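Protein STN1 (Saccharomyces cerevisiae, PDB 3KEY) regulates telomere length and protects chromosome ends, restraining telomerase loading through CDC13, with this C-terminal fragment holding its two winged helix-turn-helix regions. Local coordinates at residues L15-M19 with K20-N24; I103-L106 with M107-C111; N69-S73 with Q74-G78. All coordinates share one frame; numbering follows the deposited sequence.

Contact 1: residues L15-M19 with K20-N24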
loop_
_atom_site.group_PDB
_atom_site.type_symbol
_atom_site.label_atom_id
_atom_site.label_comp_id
_atom_site.label_asym_id
_atom_site.label_seq_id
_atom_site.Cartn_x
_atom_site.Cartn_y
_atom_site.Cartn_z
ATOM N N LEU A 15 3.480 -7.345 0.267
ATOM C CA LEU A 15 4.622 -6.959 1.087
ATOM C C LEU A 15 5.187 -8.151 1.866
ATOM O O LEU A 15 6.403 -8.290 1.996
ATOM C CB LEU A 15 4.219 -5.850 2.062
ATOM C CG LEU A 15 5.324 -5.324 2.987
ATOM C CD1 LEU A 15 6.412 -4.644 2.165
ATOM C CD2 LEU A 15 4.731 -4.344 3.991
ATOM N N GLY A 16 4.299 -9.010 2.364
ATOM C CA GLY A 16 4.721 -10.169 3.133
ATOM C C GLY A 16 5.288 -11.351 2.362
ATOM O O GLY A 16 5.931 -12.217 2.956
ATOM N N LEU A 17 5.064 -11.406 1.052
ATOM C CA LEU A 17 5.578 -12.518 0.253
ATOM C C LEU A 17 7.101 -12.535 0.273
ATOM O O LEU A 17 7.743 -11.507 0.070
ATOM C CB LEU A 17 5.102 -12.408 -1.200
ATOM C CG LEU A 17 3.601 -12.511 -1.465
ATOM C CD1 LEU A 17 3.349 -12.441 -2.970
ATOM C CD2 LEU A 17 3.069 -13.816 -0.890
ATOM N N GLN A 18 7.683 -13.703 0.506
ATOM C CA GLN A 18 9.137 -13.804 0.542
ATOM C C GLN A 18 9.715 -14.031 -0.852
ATOM O O GLN A 18 10.251 -15.100 -1.150
ATOM C CB GLN A 18 9.561 -14.926 1.492
ATOM C CG GLN A 18 9.172 -14.668 2.940
ATOM C CD GLN A 18 9.718 -13.350 3.452
ATOM O OE1 GLN A 18 10.931 -13.129 3.454
ATOM N NE2 GLN A 18 8.827 -12.464 3.887
ATOM N N MET A 19 9.603 -13.002 -1.689
ATOM C CA MET A 19 10.086 -13.041 -3.066
ATOM C C MET A 19 10.157 -11.632 -3.642
ATOM O O MET A 19 9.533 -10.710 -3.119
ATOM C CB MET A 19 9.153 -13.904 -3.923
ATOM C CG MET A 19 7.680 -13.564 -3.754
ATOM S SD MET A 19 6.575 -14.799 -4.467
ATOM C CE MET A 19 6.230 -15.806 -3.018
ATOM N N LYS A 20 10.913 -11.475 -4.725
ATOM C CA LYS A 20 11.067 -10.174 -5.366
ATOM C C LYS A 20 10.085 -9.956 -6.513
ATOM O O LYS A 20 9.883 -8.826 -6.958
ATOM C CB LYS A 20 12.491 -10.014 -5.889
ATOM C CG LYS A 20 13.561 -10.312 -4.859
ATOM C CD LYS A 20 14.921 -10.388 -5.532
ATOM C CE LYS A 20 15.988 -10.980 -4.626
ATOM N NZ LYS A 20 17.283 -11.080 -5.369
ATOM N N GLU A 21 9.478 -11.036 -6.990
ATOM C CA GLU A 21 8.523 -10.949 -8.088
ATOM C C GLU A 21 7.525 -12.097 -8.000
ATOM O O GLU A 21 7.786 -13.113 -7.351
ATOM C CB GLU A 21 9.245 -11.046 -9.443
ATOM C CG GLU A 21 9.088 -12.429 -10.134
ATOM C CD GLU A 21 10.152 -12.680 -11.206
ATOM O OE1 GLU A 21 10.109 -13.737 -11.879
ATOM O OE2 GLU A 21 11.041 -11.816 -11.362
ATOM N N ILE A 22 6.388 -11.933 -8.668
ATOM C CA ILE A 22 5.370 -12.970 -8.708
ATOM C C ILE A 22 4.486 -12.782 -9.938
ATOM O O ILE A 22 4.161 -11.655 -10.326
ATOM C CB ILE A 22 4.493 -12.975 -7.432
ATOM C CG1 ILE A 22 3.519 -14.157 -7.482
ATOM C CG2 ILE A 22 3.725 -11.664 -7.310
ATOM C CD1 ILE A 22 2.781 -14.403 -6.175
ATOM N N SER A 23 4.111 -13.889 -10.564
ATOM C CA SER A 23 3.269 -13.816 -11.744
ATOM C C SER A 23 1.818 -13.628 -11.333
ATOM O O SER A 23 1.417 -13.990 -10.225
ATOM C CB SER A 23 3.397 -15.093 -12.579
ATOM O OG SER A 23 2.853 -16.202 -11.881
ATOM N N ASN A 24 1.047 -13.055 -12.248
ATOM C CA ASN A 24 -0.367 -12.791 -12.061
ATOM C C ASN A 24 -1.108 -14.080 -11.669
ATOM O O ASN A 24 -1.961 -14.068 -10.778
ATOM C CB ASN A 24 -0.922 -12.228 -13.372
ATOM C CG ASN A 24 -2.270 -11.566 -13.213
ATOM O OD1 ASN A 24 -2.408 -10.559 -12.516
ATOM N ND2 ASN A 24 -3.274 -12.120 -13.878
#

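Contact 2: residues I103-L106 with M107-C111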
loop_
_atom_site.group_PDB
_atom_site.type_symbol
_atom_site.label_atom_id
_atom_site.label_comp_id
_atom_site.label_asym_id
_atom_site.label_seq_id
_atom_site.Cartn_x
_atom_site.Cartn_y
_atom_site.Cartn_z
ATOM N N ILE A 103 10.292 7.314 9.532
ATOM C CA ILE A 103 9.514 7.380 10.762
ATOM C C ILE A 103 10.432 7.175 11.973
ATOM O O ILE A 103 10.337 7.886 12.976
ATOM C CB ILE A 103 8.403 6.294 10.743
ATOM C CG1 ILE A 103 7.297 6.705 9.756
ATOM C CG2 ILE A 103 7.852 6.063 12.138
ATOM C CD1 ILE A 103 6.349 5.556 9.401
ATOM N N SER A 104 11.327 6.199 11.861
ATOM C CA SER A 104 12.255 5.890 12.938
ATOM C C SER A 104 13.130 7.093 13.326
ATOM O O SER A 104 13.252 7.420 14.509
ATOM C CB SER A 104 13.136 4.700 12.541
ATOM O OG SER A 104 14.107 4.439 13.539
ATOM N N VAL A 105 13.730 7.753 12.341
ATOM C CA VAL A 105 14.575 8.900 12.640
ATOM C C VAL A 105 13.766 10.088 13.176
ATOM O O VAL A 105 14.213 10.775 14.100
ATOM C CB VAL A 105 15.402 9.357 11.404
ATOM C CG1 VAL A 105 14.491 9.893 10.314
ATOM C CG2 VAL A 105 16.393 10.431 11.823
ATOM N N LEU A 106 12.581 10.325 12.617
ATOM C CA LEU A 106 11.743 11.432 13.086
ATOM C C LEU A 106 11.403 11.257 14.566
ATOM O O LEU A 106 11.443 12.217 15.339
ATOM C CB LEU A 106 10.448 11.535 12.264
ATOM C CG LEU A 106 10.603 12.092 10.840
ATOM C CD1 LEU A 106 9.261 12.049 10.104
ATOM C CD2 LEU A 106 11.135 13.532 10.911
ATOM N N MET A 107 11.075 10.033 14.958
ATOM C CA MET A 107 10.750 9.750 16.345
ATOM C C MET A 107 11.970 9.946 17.248
ATOM O O MET A 107 11.856 10.517 18.329
ATOM C CB MET A 107 10.218 8.323 16.486
ATOM C CG MET A 107 8.848 8.111 15.862
ATOM S SD MET A 107 8.205 6.462 16.214
ATOM C CE MET A 107 7.384 6.764 17.729
ATOM N N LYS A 108 13.134 9.483 16.799
ATOM C CA LYS A 108 14.366 9.614 17.577
ATOM C C LYS A 108 14.776 11.070 17.790
ATOM O O LYS A 108 15.508 11.380 18.725
ATOM C CB LYS A 108 15.506 8.850 16.900
ATOM C CG LYS A 108 15.387 7.332 17.012
ATOM C CD LYS A 108 16.404 6.645 16.127
ATOM C CE LYS A 108 16.220 5.143 16.141
ATOM N NZ LYS A 108 17.266 4.490 15.308
ATOM N N LEU A 109 14.301 11.956 16.922
ATOM C CA LEU A 109 14.599 13.378 17.027
ATOM C C LEU A 109 13.426 14.101 17.674
ATOM O O LEU A 109 13.445 15.322 17.837
ATOM C CB LEU A 109 14.853 13.968 15.635
ATOM C CG LEU A 109 16.132 13.506 14.929
ATOM C CD1 LEU A 109 16.099 13.948 13.478
ATOM C CD2 LEU A 109 17.348 14.083 15.645
ATOM N N GLN A 110 12.401 13.333 18.032
ATOM C CA GLN A 110 11.193 13.871 18.638
ATOM C C GLN A 110 10.608 15.006 17.795
ATOM O O GLN A 110 10.257 16.074 18.316
ATOM C CB GLN A 110 11.469 14.359 20.068
ATOM C CG GLN A 110 10.219 14.330 20.950
ATOM C CD GLN A 110 10.503 14.588 22.430
ATOM O OE1 GLN A 110 11.595 14.306 22.930
ATOM N NE2 GLN A 110 9.503 15.106 23.138
ATOM N N CYS A 111 10.519 14.769 16.489
ATOM C CA CYS A 111 9.941 15.735 15.556
ATOM C C CYS A 111 8.421 15.541 15.564
ATOM O O CYS A 111 7.940 14.405 15.463
ATOM C CB CYS A 111 10.463 15.492 14.132
ATOM S SG CYS A 111 9.612 16.495 12.836
HETATM O O HOH W 1 17.190 5.624 12.693
#

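Contact 3: residues N69-S73 with Q74-G78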
loop_
_atom_site.group_PDB
_atom_site.type_symbol
_atom_site.label_atom_id
_atom_site.label_comp_id
_atom_site.label_asym_id
_atom_site.label_seq_id
_atom_site.Cartn_x
_atom_site.Cartn_y
_atom_site.Cartn_z
ATOM N N ASN A 69 -4.410 -3.410 -10.771
ATOM C CA ASN A 69 -4.260 -2.189 -11.548
ATOM C C ASN A 69 -4.222 -0.947 -10.662
ATOM O O ASN A 69 -3.524 0.013 -10.985
ATOM C CB ASN A 69 -5.373 -2.065 -12.597
ATOM C CG ASN A 69 -5.235 -3.093 -13.730
ATOM O OD1 ASN A 69 -4.232 -3.810 -13.817
ATOM N ND2 ASN A 69 -6.242 -3.159 -14.602
ATOM N N ARG A 70 -4.961 -0.951 -9.550
ATOM C CA ARG A 70 -4.949 0.200 -8.651
ATOM C C ARG A 70 -3.540 0.369 -8.081
ATOM O O ARG A 70 -3.036 1.486 -7.981
ATOM C CB ARG A 70 -5.938 0.018 -7.486
ATOM C CG ARG A 70 -7.413 0.009 -7.872
ATOM C CD ARG A 70 -8.315 -0.165 -6.641
ATOM N NE ARG A 70 -9.672 -0.582 -7.002
ATOM C CZ ARG A 70 -10.641 -0.843 -6.125
ATOM N NH1 ARG A 70 -10.414 -0.730 -4.822
ATOM N NH2 ARG A 70 -11.836 -1.231 -6.552
ATOM N N LEU A 71 -2.914 -0.744 -7.705
ATOM C CA LEU A 71 -1.567 -0.726 -7.146
ATOM C C LEU A 71 -0.522 -0.280 -8.174
ATOM O O LEU A 71 0.305 0.588 -7.887
ATOM C CB LEU A 71 -1.207 -2.112 -6.592
ATOM C CG LEU A 71 -2.071 -2.572 -5.409
ATOM C CD1 LEU A 71 -1.720 -3.994 -5.010
ATOM C CD2 LEU A 71 -1.868 -1.614 -4.237
ATOM N N VAL A 72 -0.557 -0.870 -9.367
ATOM C CA VAL A 72 0.387 -0.502 -10.422
ATOM C C VAL A 72 0.205 0.982 -10.740
ATOM O O VAL A 72 1.169 1.706 -10.965
ATOM C CB VAL A 72 0.140 -1.313 -11.725
ATOM C CG1 VAL A 72 1.095 -0.836 -12.824
ATOM C CG2 VAL A 72 0.330 -2.801 -11.465
ATOM N N SER A 73 -1.047 1.421 -10.740
ATOM C CA SER A 73 -1.404 2.805 -11.037
ATOM C C SER A 73 -0.846 3.828 -10.037
ATOM O O SER A 73 -0.621 4.992 -10.389
ATOM C CB SER A 73 -2.928 2.921 -11.101
ATOM O OG SER A 73 -3.337 4.265 -11.247
ATOM N N GLN A 74 -0.638 3.399 -8.792
ATOM C CA GLN A 74 -0.096 4.283 -7.764
ATOM C C GLN A 74 1.416 4.129 -7.680
ATOM O O GLN A 74 2.070 4.793 -6.876
ATOM C CB GLN A 74 -0.694 3.958 -6.395
ATOM C CG GLN A 74 -2.188 4.150 -6.290
ATOM C CD GLN A 74 -2.669 4.039 -4.854
ATOM O OE1 GLN A 74 -2.427 3.040 -4.181
ATOM N NE2 GLN A 74 -3.353 5.071 -4.378
ATOM N N GLY A 75 1.959 3.230 -8.499
ATOM C CA GLY A 75 3.390 2.990 -8.514
ATOM C C GLY A 75 3.875 2.098 -7.389
ATOM O O GLY A 75 5.082 1.969 -7.174
ATOM N N LEU A 76 2.944 1.473 -6.669
ATOM C CA LEU A 76 3.312 0.608 -5.546
ATOM C C LEU A 76 3.986 -0.694 -6.001
ATOM O O LEU A 76 4.846 -1.248 -5.307
ATOM C CB LEU A 76 2.080 0.334 -4.679
ATOM C CG LEU A 76 1.599 1.606 -3.957
ATOM C CD1 LEU A 76 0.325 1.330 -3.168
ATOM C CD2 LEU A 76 2.707 2.110 -3.023
ATOM N N ILE A 77 3.582 -1.187 -7.163
ATOM C CA ILE A 77 4.211 -2.369 -7.739
ATOM C C ILE A 77 4.295 -2.108 -9.228
ATOM O O ILE A 77 3.530 -1.318 -9.781
ATOM C CB ILE A 77 3.408 -3.686 -7.527
ATOM C CG1 ILE A 77 2.025 -3.559 -8.163
ATOM C CG2 ILE A 77 3.363 -4.038 -6.049
ATOM C CD1 ILE A 77 1.231 -4.853 -8.147
ATOM N N GLY A 78 5.238 -2.766 -9.882
ATOM C CA GLY A 78 5.351 -2.584 -11.309
ATOM C C GLY A 78 5.175 -3.894 -12.016
ATOM O O GLY A 78 5.297 -4.982 -11.408
HETATM O O HOH W 2 4.385 0.963 -11.357
#

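Contact 1: residues L15-M19 with K20-N24
Leu-17 meets Ile-22 methyl against methyl, CD1 to CD1 at 3.8 Å, their side chains crossing at about a right angle where helix 6-16 gives way to strand 21-23. Leu-17 is the first residue to leave helical geometry. Next along the chain, Gln-18 turns back on the helix end: its NE2 bonds to Gly-16 O at 3.1 Å, coming from above the carbonyl plane rather than along a lone pair. Gln-18 also centres an inverse gamma turn, marked by a weak bond of 3.0 Å from Met-19 N to Leu-17 O. Met-19 then lies across the start of the strand. With CG set between its own backbone N and carbonyl carbon (chi1 49°), the thioether runs past the Glu-21 carbonyl, SD 3.6 Å from Glu-21 O, and reaches the base of Ile-22, SD to CB 4.1 Å. Leu-89 touches both Leu-17 and Ile-22, while Lys-93 of helix 90-108 bonds to the carbonyls of Leu-17 and Met-19. Lys-20 and Ile-22 pair through their backbones with Leu-89 and Phe-87, which sets 21-23 beside strand 86-88 as an outer strand of the antiparallel sheet in the first winged helix-turn-helix region.

Contact 2: residues I103-L106 with M107-C111
Met-107 lies side by side with Ile-103, one turn earlier on helix 90-108, the two side chains pointing the same way with SD 4.1 Å from Ile-103 CG2. The backbone below them is regular, Met-107 N bonding to Ile-103 O at 3.0 Å. Lys-108, its CG anti to the carbonyl carbon (chi1 -73°) and its chain extended beyond, stretches back over Ser-104: CE comes within 3.4 Å of Ser-104 OG, and NZ donates to a water that Ser-104 OG meets only weakly. Leu-109 repeats the parallel packing on Val-105, CD1 to CG2 3.9 Å, but its N-H is shared weakly between Val-105 O and Leu-106 O as the helix runs out. Gln-110 takes up positive phi (53°) and bonds through its N to Met-107 O at 2.9 Å. The chain thereby reverses, and Cys-111 N makes a nearly straight bond of 2.9 Å to Leu-106 O (176°). That turn also brings Cys-111 CB against Leu-106 CD2 at 3.8 Å. Leu-176 and Leu-178 of strand 173-180 cover Leu-106 further, and Thr-146 of helix 132-149 touches Ile-103 and Met-107. The paired backbone bonds form a Schellman motif, here ending the helix that leads into strand 113-117 of the second winged helix-turn-helix region.

Contact 3: residues N69-S73 with Q74-G78
Leu-71 and Leu-76 cross obliquely, bringing CD2 of the first to 3.8 Å from CD1 of the second. Beside them Ile-77 lies athwart Val-72 at about a right angle, its CG1 3.8 Å from Val-72 CG2, and the same CG1 also nears the CB of Leu-71. Ile-77 can serve both because CG1 sits between its own backbone N and carbonyl carbon (chi1 60°), a rotamer that lays the longer branch across the last helical turn. Phe-87 of strand 86-88 packs on Val-72 and Ile-77, and Leu-10 and Leu-14 of helix 6-16 pack on Leu-71.

The backbone beneath these side chains is a Schellman motif at the end of helix 56-73. Gly-75, with phi of 80°, turns the chain, and its N bonds to Val-72 O at 3.0 Å while Leu-76 N bonds to Leu-71 O at 3.0 Å. Leu-71 O is gripped twice, since Gln-74 N arrives from the opposite face of its plane. Past the turn, Ile-77 O receives a CA-H contact from Val-72 and a water's hydrogen bond; that water also donates, weakly, to Val-72 O.

Gln-74 faces a different way, its CG resting 3.3 Å from Arg-70 O and its chain leading on to the amide. OE1 accepts a weak hydrogen bond from Lys-7 NZ, and the side chain touches Asn-133 and Asp-137 of the second winged helix-turn-helix region. An alanine here, lacking CG and the amide, is likely to leave Lys-7 without this weak acceptor and to open a gap beside the Arg-70 carbonyl and toward helix 132-149. The backbone of Gln-74 has its own tie to that region, a hydrogen bond to Thr-131.

In the fold
From the N terminus, contact 1 closes the short connection between helix 6-16 and strand 21-23. Further along, contact 3 closes the turn from helix 56-73 toward strand 78-81, and contact 2 that between helix 90-108 and strand 113-117. They follow in series; none lies within or crosses another. The strands to which contacts 1 and 3 lead, 21-23 and 78-81, flank strand 86-88, and the nearest atoms of the two contacts are about 7 Å apart. Helix 90-108, which begins just after strand 86-88, carries contact 2 at its far end, its centre about 30 Å from that of contact 1. Helix 132-149 touches side chains of both contacts 2 and 3.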